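Local atomic coordinates of programmed cell death 6-interacting protein (Homo sapiens, PDB entry 5WA1), a protein that acts in ESCRT-dependent membrane remodelling, serving multivesicular body biogenesis, cytokinesis and membrane repair; this chain is its Bro1 domain, which binds CHMP4 proteins of ESCRT-III. Residues Tyr174-Lys185 / Val205-Ala216. Sequence-based numbering, arbitrary orientation.
Sequences YQFASGAFLHIK and VGTLSLIMLAQA
With OG anti to the backbone N (chi1 179° in Ser178, 177° in Ser209), each serine turns its hydroxyl onto the facing helix: Ser209 OG donates to Ser178 O at 2.7 Å, and Ser178 OG to Ser209 O at 2.8 Å. Each carbonyl also accepts its own helix's i+4 amide from the opposite face. Serine is small enough for CA of Ser178 and CA of Ser209 to approach within 4.1 Å.

Phe181 drops as a knob among Val205, Leu208, Ser209 and Met212, its flat ring giving Leu208 CB a face (3.9 Å from the centroid) and Met212 CG an edge. Met212, unbranched and flexible, is the knob in return among Tyr174, Ala177, Ser178 and Phe181; bent at chi2 (-60°) and chi3, it brings SD to the Tyr174 ring edge, a Met-aromatic contact. Gln215 CB covers the centre of one face of that ring; Gln215 OE1 takes a hydrogen bond from Ile26 N.

Helices 164-191 and 202-226, consecutive and nearly antiparallel, thus form a helical hairpin buried in the Bro1 domain. Ser178 OG also shares a hydrogen bond with Ser361 OG. The hydroxyl-to-carbonyl bonds satisfy the buried hydroxyls and probably fix the helices' axial alignment, while apolar knobs supply most of the rest.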
ATOM      1  N   TYR A 174       2.162   0.515   4.878  1.00 41.28           N
ATOM      2  CA  TYR A 174       1.048   0.191   3.985  1.00 41.29           C
ATOM      3  C   TYR A 174      -0.039   1.253   4.047  1.00 36.03           C
ATOM      4  O   TYR A 174      -0.616   1.615   3.018  1.00 38.03           O
ATOM      5  CB  TYR A 174       0.456  -1.179   4.330  1.00 33.97           C
ATOM      6  CG  TYR A 174       1.273  -2.350   3.849  1.00 33.80           C
ATOM      7  CD1 TYR A 174       1.786  -2.386   2.554  1.00 38.23           C
ATOM      8  CD2 TYR A 174       1.511  -3.441   4.687  1.00 39.75           C
ATOM      9  CE1 TYR A 174       2.537  -3.473   2.114  1.00 33.56           C
ATOM     10  CE2 TYR A 174       2.257  -4.519   4.257  1.00 39.68           C
ATOM     11  CZ  TYR A 174       2.771  -4.524   2.971  1.00 37.69           C
ATOM     12  OH  TYR A 174       3.516  -5.597   2.537  1.00 45.92           O
ATOM     13  N   GLN A 175      -0.320   1.781   5.239  1.00 40.42           N
ATOM     14  CA  GLN A 175      -1.327   2.832   5.343  1.00 42.82           C
ATOM     15  C   GLN A 175      -0.834   4.132   4.717  1.00 46.58           C
ATOM     16  O   GLN A 175      -1.619   4.869   4.108  1.00 42.44           O
ATOM     17  CB  GLN A 175      -1.719   3.038   6.802  1.00 44.39           C
ATOM     18  CG  GLN A 175      -2.560   1.877   7.344  1.00 41.13           C
ATOM     19  CD  GLN A 175      -2.897   2.064   8.803  1.00 51.28           C
ATOM     20  OE1 GLN A 175      -3.964   2.580   9.149  1.00 44.08           O
ATOM     21  NE2 GLN A 175      -1.974   1.674   9.671  1.00 49.78           N
ATOM     22  N   PHE A 176       0.459   4.432   4.858  1.00 41.74           N
ATOM     23  CA  PHE A 176       1.021   5.578   4.153  1.00 39.63           C
ATOM     24  C   PHE A 176       0.909   5.395   2.643  1.00 46.31           C
ATOM     25  O   PHE A 176       0.420   6.284   1.939  1.00 45.29           O
ATOM     26  CB  PHE A 176       2.481   5.797   4.553  1.00 41.42           C
ATOM     27  CG  PHE A 176       3.176   6.796   3.673  1.00 46.37           C
ATOM     28  CD1 PHE A 176       3.022   8.149   3.901  1.00 48.90           C
ATOM     29  CD2 PHE A 176       3.906   6.381   2.564  1.00 44.83           C
ATOM     30  CE1 PHE A 176       3.632   9.092   3.060  1.00 44.19           C
ATOM     31  CE2 PHE A 176       4.507   7.306   1.718  1.00 46.64           C
ATOM     32  CZ  PHE A 176       4.370   8.661   1.973  1.00 46.39           C
ATOM     33  N   ALA A 177       1.360   4.246   2.126  1.00 40.77           N
ATOM     34  CA  ALA A 177       1.276   4.005   0.688  1.00 42.37           C
ATOM     35  C   ALA A 177      -0.163   4.101   0.202  1.00 39.10           C
ATOM     36  O   ALA A 177      -0.435   4.713  -0.839  1.00 45.52           O
ATOM     37  CB  ALA A 177       1.873   2.641   0.337  1.00 36.05           C
ATOM     38  N   SER A 178      -1.102   3.540   0.966  1.00 41.10           N
ATOM     39  CA  SER A 178      -2.512   3.618   0.598  1.00 41.38           C
ATOM     40  C   SER A 178      -2.978   5.063   0.491  1.00 45.83           C
ATOM     41  O   SER A 178      -3.681   5.430  -0.457  1.00 42.48           O
ATOM     42  CB  SER A 178      -3.368   2.867   1.620  1.00 38.93           C
ATOM     43  OG  SER A 178      -4.752   2.961   1.276  1.00 39.99           O
ATOM     44  N   GLY A 179      -2.613   5.895   1.470  1.00 46.20           N
ATOM     45  CA  GLY A 179      -3.034   7.285   1.437  1.00 44.82           C
ATOM     46  C   GLY A 179      -2.337   8.088   0.361  1.00 44.81           C
ATOM     47  O   GLY A 179      -2.914   9.033  -0.192  1.00 46.65           O
ATOM     48  N   ALA A 180      -1.094   7.730   0.039  1.00 44.02           N
ATOM     49  CA  ALA A 180      -0.372   8.475  -0.985  1.00 43.89           C
ATOM     50  C   ALA A 180      -0.871   8.126  -2.382  1.00 48.17           C
ATOM     51  O   ALA A 180      -1.036   9.021  -3.216  1.00 47.45           O
ATOM     52  CB  ALA A 180       1.133   8.220  -0.869  1.00 42.90           C
ATOM     53  N   PHE A 181      -1.119   6.837  -2.658  1.00 46.31           N
ATOM     54  CA  PHE A 181      -1.744   6.480  -3.930  1.00 42.74           C
ATOM     55  C   PHE A 181      -3.112   7.130  -4.054  1.00 44.13           C
ATOM     56  O   PHE A 181      -3.501   7.579  -5.138  1.00 47.87           O
ATOM     57  CB  PHE A 181      -1.875   4.959  -4.072  1.00 38.91           C
ATOM     58  CG  PHE A 181      -0.572   4.252  -4.328  1.00 37.00           C
ATOM     59  CD1 PHE A 181       0.287   4.677  -5.327  1.00 35.31           C
ATOM     60  CD2 PHE A 181      -0.216   3.138  -3.564  1.00 38.64           C
ATOM     61  CE1 PHE A 181       1.491   4.015  -5.566  1.00 45.39           C
ATOM     62  CE2 PHE A 181       0.983   2.477  -3.790  1.00 39.16           C
ATOM     63  CZ  PHE A 181       1.836   2.906  -4.796  1.00 43.07           C
ATOM     64  N   LEU A 182      -3.852   7.204  -2.944  1.00 45.16           N
ATOM     65  CA  LEU A 182      -5.178   7.818  -2.982  1.00 43.62           C
ATOM     66  C   LEU A 182      -5.086   9.319  -3.212  1.00 52.35           C
ATOM     67  O   LEU A 182      -5.932   9.900  -3.908  1.00 55.70           O
ATOM     68  CB  LEU A 182      -5.928   7.526  -1.687  1.00 58.49           C
ATOM     69  CG  LEU A 182      -7.368   8.016  -1.688  1.00 66.68           C
ATOM     70  CD1 LEU A 182      -8.151   7.287  -2.767  1.00 65.40           C
ATOM     71  CD2 LEU A 182      -7.989   7.806  -0.326  1.00 70.90           C
ATOM     72  N   HIS A 183      -4.081   9.974  -2.625  1.00 53.67           N
ATOM     73  CA  HIS A 183      -3.879  11.395  -2.902  1.00 46.13           C
ATOM     74  C   HIS A 183      -3.581  11.628  -4.377  1.00 57.76           C
ATOM     75  O   HIS A 183      -4.068  12.597  -4.970  1.00 62.72           O
ATOM     76  CB  HIS A 183      -2.753  11.955  -2.032  1.00 46.71           C
ATOM     77  CG  HIS A 183      -2.675  13.449  -2.047  1.00 57.06           C
ATOM     78  ND1 HIS A 183      -1.655  14.135  -2.670  1.00 61.35           N
ATOM     79  CD2 HIS A 183      -3.489  14.389  -1.514  1.00 59.52           C
ATOM     80  CE1 HIS A 183      -1.846  15.434  -2.523  1.00 53.67           C
ATOM     81  NE2 HIS A 183      -2.953  15.615  -1.826  1.00 61.04           N
ATOM     82  N   ILE A 184      -2.788  10.746  -4.993  1.00 50.97           N
ATOM     83  CA  ILE A 184      -2.525  10.885  -6.422  1.00 50.63           C
ATOM     84  C   ILE A 184      -3.815  10.723  -7.213  1.00 55.05           C
ATOM     85  O   ILE A 184      -4.075  11.468  -8.166  1.00 59.65           O
ATOM     86  CB  ILE A 184      -1.456   9.879  -6.883  1.00 47.64           C
ATOM     87  CG1 ILE A 184      -0.161  10.077  -6.098  1.00 50.40           C
ATOM     88  CG2 ILE A 184      -1.184  10.033  -8.379  1.00 46.20           C
ATOM     89  CD1 ILE A 184       0.900   9.080  -6.449  1.00 48.60           C
ATOM     90  N   LYS A 185      -4.645   9.749  -6.828  1.00 53.56           N
ATOM     91  CA  LYS A 185      -5.911   9.529  -7.524  1.00 54.61           C
ATOM     92  C   LYS A 185      -6.746  10.804  -7.574  1.00 63.83           C
ATOM     93  O   LYS A 185      -7.313  11.147  -8.620  1.00 64.25           O
ATOM     94  CB  LYS A 185      -6.691   8.404  -6.842  1.00 53.76           C
ATOM     95  CG  LYS A 185      -8.087   8.190  -7.412  1.00 63.96           C
ATOM     96  CD  LYS A 185      -8.812   7.054  -6.719  1.00 68.81           C
ATOM     97  CE  LYS A 185     -10.223   6.906  -7.262  1.00 74.94           C
ATOM     98  NZ  LYS A 185     -11.046   6.002  -6.429  1.00 73.31           N
ATOM     99  N   VAL A 205      -4.006   4.055  -9.572  1.00 48.84           N
ATOM    100  CA  VAL A 205      -3.558   4.372  -8.217  1.00 47.37           C
ATOM    101  C   VAL A 205      -4.685   4.174  -7.215  1.00 48.81           C
ATOM    102  O   VAL A 205      -4.431   3.891  -6.041  1.00 44.12           O
ATOM    103  CB  VAL A 205      -2.970   5.795  -8.131  1.00 46.43           C
ATOM    104  CG1 VAL A 205      -1.556   5.823  -8.724  1.00 44.75           C
ATOM    105  CG2 VAL A 205      -3.870   6.813  -8.818  1.00 46.56           C
ATOM    106  N   GLY A 206      -5.940   4.299  -7.647  1.00 49.72           N
ATOM    107  CA  GLY A 206      -7.038   3.906  -6.781  1.00 48.62           C
ATOM    108  C   GLY A 206      -6.988   2.432  -6.420  1.00 48.30           C
ATOM    109  O   GLY A 206      -7.241   2.051  -5.272  1.00 49.46           O
ATOM    110  N   THR A 207      -6.651   1.579  -7.391  1.00 46.50           N
ATOM    111  CA  THR A 207      -6.555   0.152  -7.086  1.00 43.84           C
ATOM    112  C   THR A 207      -5.347  -0.138  -6.203  1.00 40.20           C
ATOM    113  O   THR A 207      -5.441  -0.911  -5.248  1.00 39.40           O
ATOM    114  CB  THR A 207      -6.499  -0.674  -8.374  1.00 46.93           C
ATOM    115  OG1 THR A 207      -7.738  -0.539  -9.077  1.00 51.16           O
ATOM    116  CG2 THR A 207      -6.275  -2.155  -8.061  1.00 43.12           C
ATOM    117  N   LEU A 208      -4.202   0.480  -6.505  1.00 41.81           N
ATOM    118  CA  LEU A 208      -3.038   0.330  -5.638  1.00 42.37           C
ATOM    119  C   LEU A 208      -3.345   0.794  -4.220  1.00 34.75           C
ATOM    120  O   LEU A 208      -2.870   0.193  -3.252  1.00 35.03           O
ATOM    121  CB  LEU A 208      -1.851   1.121  -6.201  1.00 42.42           C
ATOM    122  CG  LEU A 208      -1.306   0.616  -7.540  1.00 38.36           C
ATOM    123  CD1 LEU A 208      -0.253   1.582  -8.081  1.00 39.64           C
ATOM    124  CD2 LEU A 208      -0.721  -0.771  -7.365  1.00 41.14           C
ATOM    125  N   SER A 209      -4.105   1.880  -4.078  1.00 41.81           N
ATOM    126  CA  SER A 209      -4.451   2.348  -2.740  1.00 40.52           C
ATOM    127  C   SER A 209      -5.228   1.284  -1.975  1.00 43.33           C
ATOM    128  O   SER A 209      -4.975   1.043  -0.787  1.00 41.27           O
ATOM    129  CB  SER A 209      -5.267   3.635  -2.838  1.00 41.62           C
ATOM    130  OG  SER A 209      -5.684   4.074  -1.561  1.00 45.98           O
ATOM    131  N   LEU A 210      -6.180   0.635  -2.638  1.00 40.16           N
ATOM    132  CA  LEU A 210      -6.950  -0.417  -1.976  1.00 36.48           C
ATOM    133  C   LEU A 210      -6.093  -1.638  -1.661  1.00 37.83           C
ATOM    134  O   LEU A 210      -6.255  -2.260  -0.599  1.00 38.49           O
ATOM    135  CB  LEU A 210      -8.140  -0.789  -2.851  1.00 38.59           C
ATOM    136  CG  LEU A 210      -9.071  -1.863  -2.305  1.00 45.17           C
ATOM    137  CD1 LEU A 210      -9.484  -1.554  -0.868  1.00 53.97           C
ATOM    138  CD2 LEU A 210     -10.276  -1.945  -3.221  1.00 45.00           C
ATOM    139  N   ILE A 211      -5.176  -2.009  -2.557  1.00 38.10           N
ATOM    140  CA  ILE A 211      -4.296  -3.146  -2.278  1.00 38.56           C
ATOM    141  C   ILE A 211      -3.473  -2.890  -1.016  1.00 43.06           C
ATOM    142  O   ILE A 211      -3.317  -3.773  -0.160  1.00 35.53           O
ATOM    143  CB  ILE A 211      -3.388  -3.430  -3.490  1.00 36.92           C
ATOM    144  CG1 ILE A 211      -4.212  -3.924  -4.676  1.00 39.23           C
ATOM    145  CG2 ILE A 211      -2.282  -4.425  -3.106  1.00 36.73           C
ATOM    146  CD1 ILE A 211      -3.426  -3.999  -5.987  1.00 39.86           C
ATOM    147  N   MET A 212      -2.920  -1.679  -0.889  1.00 34.51           N
ATOM    148  CA  MET A 212      -2.118  -1.353   0.286  1.00 34.55           C
ATOM    149  C   MET A 212      -2.971  -1.304   1.539  1.00 36.00           C
ATOM    150  O   MET A 212      -2.520  -1.691   2.624  1.00 36.89           O
ATOM    151  CB  MET A 212      -1.408  -0.005   0.079  1.00 40.74           C
ATOM    152  CG  MET A 212      -0.440   0.019  -1.096  1.00 41.30           C
ATOM    153  SD  MET A 212       0.878  -1.208  -0.927  1.00 46.80           S
ATOM    154  CE  MET A 212       1.026  -1.829  -2.604  1.00 46.48           C
ATOM    155  N   LEU A 213      -4.205  -0.819   1.418  1.00 34.99           N
ATOM    156  CA  LEU A 213      -5.094  -0.832   2.570  1.00 40.40           C
ATOM    157  C   LEU A 213      -5.411  -2.261   3.004  1.00 41.45           C
ATOM    158  O   LEU A 213      -5.430  -2.557   4.203  1.00 38.35           O
ATOM    159  CB  LEU A 213      -6.374  -0.064   2.256  1.00 43.24           C
ATOM    160  CG  LEU A 213      -7.240   0.264   3.474  1.00 44.46           C
ATOM    161  CD1 LEU A 213      -6.591   1.356   4.313  1.00 43.37           C
ATOM    162  CD2 LEU A 213      -8.635   0.671   3.036  1.00 47.15           C
ATOM    163  N   ALA A 214      -5.657  -3.162   2.040  1.00 39.99           N
ATOM    164  CA  ALA A 214      -5.885  -4.572   2.365  1.00 35.71           C
ATOM    165  C   ALA A 214      -4.689  -5.174   3.080  1.00 41.43           C
ATOM    166  O   ALA A 214      -4.843  -5.957   4.022  1.00 37.34           O
ATOM    167  CB  ALA A 214      -6.174  -5.373   1.093  1.00 36.40           C
ATOM    168  N   GLN A 215      -3.479  -4.836   2.630  1.00 37.79           N
ATOM    169  CA  GLN A 215      -2.307  -5.436   3.236  1.00 32.45           C
ATOM    170  C   GLN A 215      -2.068  -4.873   4.624  1.00 40.99           C
ATOM    171  O   GLN A 215      -1.619  -5.605   5.513  1.00 38.97           O
ATOM    172  CB  GLN A 215      -1.101  -5.270   2.306  1.00 42.52           C
ATOM    173  CG  GLN A 215      -1.328  -6.140   1.066  1.00 40.84           C
ATOM    174  CD  GLN A 215      -0.183  -6.203   0.063  1.00 46.15           C
ATOM    175  OE1 GLN A 215      -0.039  -7.211  -0.627  1.00 43.79           O
ATOM    176  NE2 GLN A 215       0.607  -5.131  -0.055  1.00 40.41           N
ATOM    177  N   ALA A 216      -2.411  -3.599   4.844  1.00 39.15           N
ATOM    178  CA  ALA A 216      -2.366  -3.052   6.196  1.00 37.01           C
ATOM    179  C   ALA A 216      -3.317  -3.806   7.122  1.00 38.48           C
ATOM    180  O   ALA A 216      -2.945  -4.164   8.244  1.00 41.59           O
ATOM    181  CB  ALA A 216      -2.705  -1.560   6.175  1.00 37.11           C
TER